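Long-range contacts in aminotransferase AspB (PDB 3EZS), which probably transfers amino groups between amino acids and keto acids with pyridoxal 5'-phosphate as cofactor, as class I and II aminotransferases do: residues Pro21-Leu26 and Gln328-Ile333; Ile111-Pro116 and Ser132-Leu137. One frame throughout, in Å; residues are numbered along the deposited sequence.

Contact 2 belongs to the interior and contact 1 to the surface. Residues 111-116 and 132-137 are neighbouring strands at one edge of the seven-stranded sheet, 132-137 lying on the outermost strand within this chain. Residues 21-26 and 328-333 instead bring a loop near the N-terminus against the end of a helix some 300 residues later, so along the chain contact 2 is nested inside the loop that contact 1 closes. They share no elements, and their nearest atoms are about 17 Å apart. Their chemistry follows their place: contact 2 has a ladder of five backbone bonds flanked by mostly apolar side chains and one hydroxyl pair, whereas contact 1 has two backbone bonds, bridging waters and a lysine-glutamate salt bridge.

Contact 1: residues Pro21-Leu26 and Gln328-Ile333; sequences PKKRGL and QNEGII
Lys23 reaches over the C-terminal end of helix 319-330 and runs beside Glu330, both side chains pointing the same way. Its CB rests on the carbonyl oxygens of Glu330 and Asn329, and CG stays against Asn329 O. CD touches both Asn329 O and Glu330 OE1, 3.4 Å from the latter; CE follows at longer range. The chain is extended beyond CG, and at its tip Lys23 NZ makes a salt bridge to Glu330 OE1 at 3.6 Å. Water 1 closes the triangle, accepting from Lys23 NZ and donating to Glu330 OE1. Glu330 bends at CB-CG (chi2 -60°), and its OE2 is taken by Tyr371 OH.

Backbone bonds fasten both ends: Lys22 N donates a hydrogen bond to Gln328 O at 2.9 Å, and Ile333 N one to Leu26 O at 3.1 Å. Between them Gly331 leaves the helix with positive phi, and its CA makes a CA-H...O contact with Lys23 O at 3.2 Å, so the loop passes right against the glycine. Water 2 bridges Gly25 N and Gly331 O. The loop thus follows the chain out of helix 319-330, while helix 358-372 flanks both segments, receiving Leu26 on Leu361 and Pro364, and Glu330 on Ile367.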
ATOM      1  N   PRO A  21      35.409  -8.380 -11.850  1.00 41.53           N
ATOM      2  CA  PRO A  21      35.317  -8.775 -13.264  1.00 41.77           C
ATOM      3  C   PRO A  21      36.487  -8.306 -14.109  1.00 40.50           C
ATOM      4  O   PRO A  21      36.934  -7.168 -13.957  1.00 38.33           O
ATOM      5  CB  PRO A  21      34.052  -8.069 -13.748  1.00 41.45           C
ATOM      6  CG  PRO A  21      33.303  -7.784 -12.541  1.00 45.81           C
ATOM      7  CD  PRO A  21      34.301  -7.497 -11.480  1.00 40.97           C
ATOM      8  N   LYS A  22      36.971  -9.178 -14.986  1.00 39.79           N
ATOM      9  CA  LYS A  22      38.088  -8.838 -15.865  1.00 40.81           C
ATOM     10  C   LYS A  22      37.595  -8.007 -17.061  1.00 40.24           C
ATOM     11  O   LYS A  22      38.394  -7.341 -17.703  1.00 40.12           O
ATOM     12  CB  LYS A  22      38.788 -10.097 -16.358  1.00 40.02           C
ATOM     13  CG  LYS A  22      39.428 -10.928 -15.275  1.00 42.98           C
ATOM     14  CD  LYS A  22      40.076 -12.163 -15.867  1.00 47.45           C
ATOM     15  CE  LYS A  22      40.699 -13.029 -14.788  1.00 55.88           C
ATOM     16  NZ  LYS A  22      41.381 -14.221 -15.371  1.00 59.46           N
ATOM     17  N   LYS A  23      36.288  -8.065 -17.330  1.00 38.34           N
ATOM     18  CA  LYS A  23      35.623  -7.314 -18.405  1.00 40.05           C
ATOM     19  C   LYS A  23      34.329  -6.683 -17.904  1.00 40.11           C
ATOM     20  O   LYS A  23      33.809  -7.068 -16.856  1.00 39.99           O
ATOM     21  CB  LYS A  23      35.271  -8.235 -19.581  1.00 37.16           C
ATOM     22  CG  LYS A  23      36.477  -8.714 -20.356  1.00 35.27           C
ATOM     23  CD  LYS A  23      36.084  -9.708 -21.433  1.00 41.74           C
ATOM     24  CE  LYS A  23      37.293 -10.179 -22.228  1.00 48.14           C
ATOM     25  NZ  LYS A  23      36.981 -11.384 -23.061  1.00 56.42           N
ATOM     26  N   ARG A  24      33.846  -5.686 -18.645  1.00 39.84           N
ATOM     27  CA  ARG A  24      32.534  -5.059 -18.407  1.00 39.54           C
ATOM     28  C   ARG A  24      31.502  -5.786 -19.291  1.00 39.02           C
ATOM     29  O   ARG A  24      31.742  -5.959 -20.482  1.00 35.92           O
ATOM     30  CB  ARG A  24      32.615  -3.576 -18.785  1.00 40.84           C
ATOM     31  CG  ARG A  24      31.335  -2.796 -18.871  1.00 44.95           C
ATOM     32  CD  ARG A  24      30.646  -2.596 -17.559  1.00 52.47           C
ATOM     33  NE  ARG A  24      31.374  -1.723 -16.641  1.00 54.61           N
ATOM     34  CZ  ARG A  24      30.885  -1.312 -15.469  1.00 56.66           C
ATOM     35  NH1 ARG A  24      29.662  -1.655 -15.072  1.00 55.37           N
ATOM     36  NH2 ARG A  24      31.610  -0.533 -14.684  1.00 63.10           N
ATOM     37  N   GLY A  25      30.376  -6.201 -18.711  1.00 38.87           N
ATOM     38  CA  GLY A  25      29.302  -6.868 -19.438  1.00 40.64           C
ATOM     39  C   GLY A  25      27.923  -6.516 -18.905  1.00 42.53           C
ATOM     40  O   GLY A  25      27.809  -5.841 -17.889  1.00 42.71           O
ATOM     41  N   LEU A  26      26.875  -6.986 -19.588  1.00 44.09           N
ATOM     42  CA  LEU A  26      25.478  -6.678 -19.221  1.00 43.81           C
ATOM     43  C   LEU A  26      24.933  -7.362 -17.986  1.00 42.67           C
ATOM     44  O   LEU A  26      25.272  -8.493 -17.677  1.00 41.47           O
ATOM     45  CB  LEU A  26      24.505  -7.030 -20.347  1.00 44.52           C
ATOM     46  CG  LEU A  26      24.403  -6.168 -21.608  1.00 51.61           C
ATOM     47  CD1 LEU A  26      23.201  -6.652 -22.380  1.00 48.84           C
ATOM     48  CD2 LEU A  26      24.255  -4.692 -21.277  1.00 54.47           C
ATOM     49  N   GLN A 328      33.215 -13.251 -13.433  1.00 39.87           N
ATOM     50  CA  GLN A 328      34.657 -13.132 -13.294  1.00 40.18           C
ATOM     51  C   GLN A 328      35.339 -12.821 -14.620  1.00 39.70           C
ATOM     52  O   GLN A 328      36.143 -11.907 -14.707  1.00 41.18           O
ATOM     53  CB  GLN A 328      35.176 -14.470 -12.753  1.00 42.25           C
ATOM     54  CG  GLN A 328      36.666 -14.715 -12.734  1.00 40.01           C
ATOM     55  CD  GLN A 328      37.393 -13.857 -11.751  1.00 50.47           C
ATOM     56  OE1 GLN A 328      37.879 -14.358 -10.736  1.00 50.25           O
ATOM     57  NE2 GLN A 328      37.461 -12.548 -12.021  1.00 54.89           N
ATOM     58  N   ASN A 329      35.006 -13.594 -15.641  1.00 38.47           N
ATOM     59  CA  ASN A 329      35.618 -13.479 -16.949  1.00 37.66           C
ATOM     60  C   ASN A 329      35.013 -12.474 -17.938  1.00 37.33           C
ATOM     61  O   ASN A 329      35.745 -11.892 -18.744  1.00 35.59           O
ATOM     62  CB  ASN A 329      35.598 -14.845 -17.623  1.00 38.31           C
ATOM     63  CG  ASN A 329      36.464 -15.863 -16.912  1.00 38.74           C
ATOM     64  OD1 ASN A 329      37.623 -15.616 -16.630  1.00 44.09           O
ATOM     65  ND2 ASN A 329      35.909 -17.029 -16.671  1.00 45.53           N
ATOM     66  N   GLU A 330      33.695 -12.305 -17.901  1.00 34.93           N
ATOM     67  CA  GLU A 330      33.019 -11.440 -18.856  1.00 37.25           C
ATOM     68  C   GLU A 330      32.285 -10.244 -18.289  1.00 37.64           C
ATOM     69  O   GLU A 330      31.853  -9.386 -19.056  1.00 37.53           O
ATOM     70  CB  GLU A 330      32.013 -12.275 -19.658  1.00 37.95           C
ATOM     71  CG  GLU A 330      32.606 -13.495 -20.336  1.00 39.41           C
ATOM     72  CD  GLU A 330      33.694 -13.146 -21.336  1.00 37.52           C
ATOM     73  OE1 GLU A 330      33.688 -12.024 -21.876  1.00 39.50           O
ATOM     74  OE2 GLU A 330      34.564 -14.003 -21.573  1.00 43.12           O
ATOM     75  N   GLY A 331      32.155 -10.176 -16.967  1.00 37.70           N
ATOM     76  CA  GLY A 331      31.383  -9.125 -16.310  1.00 38.21           C
ATOM     77  C   GLY A 331      29.882  -9.258 -16.502  1.00 39.08           C
ATOM     78  O   GLY A 331      29.130  -8.362 -16.105  1.00 38.97           O
ATOM     79  N   ILE A 332      29.430 -10.369 -17.094  1.00 38.38           N
ATOM     80  CA  ILE A 332      28.013 -10.563 -17.357  1.00 35.84           C
ATOM     81  C   ILE A 332      27.359 -11.164 -16.129  1.00 37.35           C
ATOM     82  O   ILE A 332      27.787 -12.217 -15.651  1.00 37.89           O
ATOM     83  CB  ILE A 332      27.775 -11.463 -18.593  1.00 36.39           C
ATOM     84  CG1 ILE A 332      28.308 -10.790 -19.865  1.00 35.77           C
ATOM     85  CG2 ILE A 332      26.291 -11.801 -18.731  1.00 32.84           C
ATOM     86  CD1 ILE A 332      28.457 -11.723 -21.051  1.00 34.09           C
ATOM     87  N   ILE A 333      26.312 -10.512 -15.635  1.00 36.91           N
ATOM     88  CA  ILE A 333      25.595 -10.963 -14.439  1.00 37.49           C
ATOM     89  C   ILE A 333      24.382 -11.801 -14.828  1.00 36.35           C
ATOM     90  O   ILE A 333      23.555 -11.368 -15.633  1.00 34.49           O
ATOM     91  CB  ILE A 333      25.087  -9.755 -13.591  1.00 40.38           C
ATOM     92  CG1 ILE A 333      26.265  -8.919 -13.071  1.00 38.55           C
ATOM     93  CG2 ILE A 333      24.176 -10.226 -12.444  1.00 34.30           C
ATOM     94  CD1 ILE A 333      25.875  -7.510 -12.528  1.00 35.23           C
TER
HETATM   95  O   HOH W   1      34.544 -11.007 -24.462  1.00 61.61           O
HETATM   96  O   HOH W   2      30.313  -5.721 -15.566  1.00 42.86           O

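Contact 2: residues Ile111-Pro116 and Ser132-Leu137; sequences IAYPNP and SLLMPL
Ile111 to Asn115 pair in parallel register with Ser132 to Pro136, the two strands of a beta-alpha-beta unit whose helix is 120-127. The short strand axes cross at -37°, a marked twist. The ladder starts with Leu133 N to Ile111 O and returns from Tyr113 N to Leu133 O. Met135 N then bonds Tyr113 O, and Leu137 N ends the run on Asn115 O at 2.7 Å. The Asn115 N to Met135 O bond is the most bent, 142° at the hydrogen, with the donor above the carbonyl plane.

On the face with Ala112 and Pro114, the selenomethionine Met135 bends at its last torsion and brings CE to 3.6 Å from Tyr113 C. Leu137 CD1 meets Pro114 CB, while Val158 of the adjoining strand 157-160 touches Ala112 and Met135. On the opposite face, with Tyr113 and Leu134, Asn115 ND2 is hydrogen-bonded to Arg342 O, and Leu134 CD1 touches that same ND2. Tyr113 CG sits in the crowded position between backbone N and carbonyl carbon (chi1 50°), and the ring lies alongside Leu134, CE2 3.3 Å from Leu134 CD2. Ser132 OG lies at the ring's edge, near its plane, and shares a 2.8 Å hydrogen bond with Tyr113 OH.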
ATOM      1  N   ILE A 111      -1.475 -23.448   1.263  1.00 38.23           N
ATOM      2  CA  ILE A 111      -1.380 -22.760  -0.003  1.00 38.84           C
ATOM      3  C   ILE A 111      -0.456 -23.551  -0.934  1.00 40.39           C
ATOM      4  O   ILE A 111       0.553 -24.102  -0.487  1.00 38.83           O
ATOM      5  CB  ILE A 111      -0.850 -21.331   0.195  1.00 40.65           C
ATOM      6  CG1 ILE A 111      -1.786 -20.535   1.116  1.00 39.77           C
ATOM      7  CG2 ILE A 111      -0.694 -20.616  -1.145  1.00 39.76           C
ATOM      8  CD1 ILE A 111      -1.260 -19.099   1.418  1.00 40.04           C
ATOM      9  N   ALA A 112      -0.818 -23.632  -2.215  1.00 40.59           N
ATOM     10  CA  ALA A 112       0.023 -24.317  -3.208  1.00 41.09           C
ATOM     11  C   ALA A 112       0.531 -23.301  -4.208  1.00 38.37           C
ATOM     12  O   ALA A 112      -0.193 -22.387  -4.587  1.00 39.64           O
ATOM     13  CB  ALA A 112      -0.739 -25.426  -3.925  1.00 41.72           C
ATOM     14  N   TYR A 113       1.795 -23.431  -4.585  1.00 39.65           N
ATOM     15  CA  TYR A 113       2.386 -22.582  -5.628  1.00 40.08           C
ATOM     16  C   TYR A 113       3.567 -23.312  -6.264  1.00 39.73           C
ATOM     17  O   TYR A 113       4.113 -24.237  -5.661  1.00 38.64           O
ATOM     18  CB  TYR A 113       2.759 -21.179  -5.107  1.00 39.62           C
ATOM     19  CG  TYR A 113       3.572 -21.128  -3.826  1.00 41.70           C
ATOM     20  CD1 TYR A 113       2.946 -21.150  -2.586  1.00 40.28           C
ATOM     21  CD2 TYR A 113       4.958 -21.000  -3.853  1.00 38.20           C
ATOM     22  CE1 TYR A 113       3.682 -21.081  -1.411  1.00 42.80           C
ATOM     23  CE2 TYR A 113       5.699 -20.932  -2.682  1.00 36.16           C
ATOM     24  CZ  TYR A 113       5.056 -20.977  -1.466  1.00 41.03           C
ATOM     25  OH  TYR A 113       5.782 -20.911  -0.294  1.00 44.46           O
ATOM     26  N   PRO A 114       3.976 -22.901  -7.484  1.00 41.86           N
ATOM     27  CA  PRO A 114       5.078 -23.641  -8.113  1.00 41.75           C
ATOM     28  C   PRO A 114       6.457 -23.392  -7.483  1.00 42.56           C
ATOM     29  O   PRO A 114       6.618 -22.501  -6.636  1.00 43.00           O
ATOM     30  CB  PRO A 114       5.048 -23.168  -9.578  1.00 42.19           C
ATOM     31  CG  PRO A 114       3.819 -22.313  -9.718  1.00 40.21           C
ATOM     32  CD  PRO A 114       3.499 -21.805  -8.351  1.00 41.06           C
ATOM     33  N   ASN A 115       7.420 -24.215  -7.890  1.00 41.30           N
ATOM     34  CA  ASN A 115       8.809 -24.129  -7.433  1.00 41.26           C
ATOM     35  C   ASN A 115       9.681 -24.376  -8.682  1.00 40.42           C
ATOM     36  O   ASN A 115       9.637 -25.454  -9.264  1.00 42.73           O
ATOM     37  CB  ASN A 115       9.035 -25.151  -6.305  1.00 40.26           C
ATOM     38  CG  ASN A 115      10.451 -25.146  -5.750  1.00 42.77           C
ATOM     39  OD1 ASN A 115      11.201 -24.174  -5.899  1.00 41.32           O
ATOM     40  ND2 ASN A 115      10.822 -26.250  -5.077  1.00 36.53           N
ATOM     41  N   PRO A 116      10.489 -23.393  -9.095  1.00 39.61           N
ATOM     42  CA  PRO A 116      10.784 -22.078  -8.516  1.00 39.58           C
ATOM     43  C   PRO A 116       9.654 -21.062  -8.625  1.00 40.42           C
ATOM     44  O   PRO A 116       8.674 -21.295  -9.350  1.00 37.83           O
ATOM     45  CB  PRO A 116      12.057 -21.630  -9.253  1.00 40.69           C
ATOM     46  CG  PRO A 116      12.103 -22.429 -10.507  1.00 40.16           C
ATOM     47  CD  PRO A 116      11.199 -23.623 -10.363  1.00 39.62           C
ATOM     48  N   SER A 132       2.895 -24.479   2.991  1.00 43.11           N
ATOM     49  CA  SER A 132       3.149 -24.332   1.564  1.00 41.40           C
ATOM     50  C   SER A 132       3.323 -25.710   0.926  1.00 40.56           C
ATOM     51  O   SER A 132       4.049 -26.532   1.449  1.00 39.72           O
ATOM     52  CB  SER A 132       4.419 -23.506   1.318  1.00 42.89           C
ATOM     53  OG  SER A 132       4.262 -22.153   1.694  1.00 40.34           O
ATOM     54  N   LEU A 133       2.634 -25.948  -0.186  1.00 40.33           N
ATOM     55  CA  LEU A 133       2.776 -27.162  -0.980  1.00 38.93           C
ATOM     56  C   LEU A 133       3.417 -26.703  -2.270  1.00 39.11           C
ATOM     57  O   LEU A 133       2.793 -25.997  -3.062  1.00 41.17           O
ATOM     58  CB  LEU A 133       1.418 -27.797  -1.267  1.00 39.81           C
ATOM     59  CG  LEU A 133       0.741 -28.585  -0.163  1.00 42.05           C
ATOM     60  CD1 LEU A 133      -0.658 -29.010  -0.614  1.00 49.42           C
ATOM     61  CD2 LEU A 133       1.579 -29.806   0.220  1.00 46.59           C
ATOM     62  N   LEU A 134       4.672 -27.086  -2.480  1.00 39.65           N
ATOM     63  CA  LEU A 134       5.442 -26.617  -3.626  1.00 38.63           C
ATOM     64  C   LEU A 134       5.300 -27.559  -4.816  1.00 40.06           C
ATOM     65  O   LEU A 134       5.481 -28.762  -4.675  1.00 41.54           O
ATOM     66  CB  LEU A 134       6.903 -26.441  -3.239  1.00 38.97           C
ATOM     67  CG  LEU A 134       7.236 -25.400  -2.162  1.00 38.51           C
ATOM     68  CD1 LEU A 134       8.751 -25.334  -1.954  1.00 39.39           C
ATOM     69  CD2 LEU A 134       6.717 -24.023  -2.508  1.00 42.16           C
HETATM   70  N   MSE A 135       4.944 -27.008  -5.976  1.00 38.37           N
HETATM   71  CA  MSE A 135       4.745 -27.806  -7.182  1.00 36.96           C
HETATM   72  C   MSE A 135       5.960 -27.616  -8.047  1.00 39.01           C
HETATM   73  O   MSE A 135       6.040 -26.610  -8.764  1.00 36.70           O
HETATM   74  CB  MSE A 135       3.474 -27.345  -7.919  1.00 38.01           C
HETATM   75  CG  MSE A 135       2.195 -27.641  -7.151  1.00 38.37           C
HETATM   76 SE   MSE A 135       0.563 -26.947  -7.979  0.75 31.62          SE
HETATM   77  CE  MSE A 135       0.967 -25.045  -8.094  1.00 36.45           C
ATOM     78  N   PRO A 136       6.901 -28.594  -8.030  1.00 39.89           N
ATOM     79  CA  PRO A 136       8.106 -28.326  -8.802  1.00 39.44           C
ATOM     80  C   PRO A 136       7.873 -28.238 -10.315  1.00 39.19           C
ATOM     81  O   PRO A 136       6.997 -28.922 -10.850  1.00 36.07           O
ATOM     82  CB  PRO A 136       9.034 -29.499  -8.464  1.00 38.76           C
ATOM     83  CG  PRO A 136       8.345 -30.268  -7.351  1.00 40.94           C
ATOM     84  CD  PRO A 136       6.913 -29.946  -7.439  1.00 40.32           C
ATOM     85  N   LEU A 137       8.642 -27.355 -10.958  1.00 38.73           N
ATOM     86  CA  LEU A 137       8.648 -27.189 -12.402  1.00 39.35           C
ATOM     87  C   LEU A 137      10.031 -27.653 -12.875  1.00 40.65           C
ATOM     88  O   LEU A 137      11.033 -26.962 -12.654  1.00 38.12           O
ATOM     89  CB  LEU A 137       8.447 -25.727 -12.781  1.00 39.63           C
ATOM     90  CG  LEU A 137       7.220 -25.001 -12.247  1.00 40.78           C
ATOM     91  CD1 LEU A 137       7.304 -23.504 -12.658  1.00 40.38           C
ATOM     92  CD2 LEU A 137       5.940 -25.665 -12.731  1.00 34.34           C
TER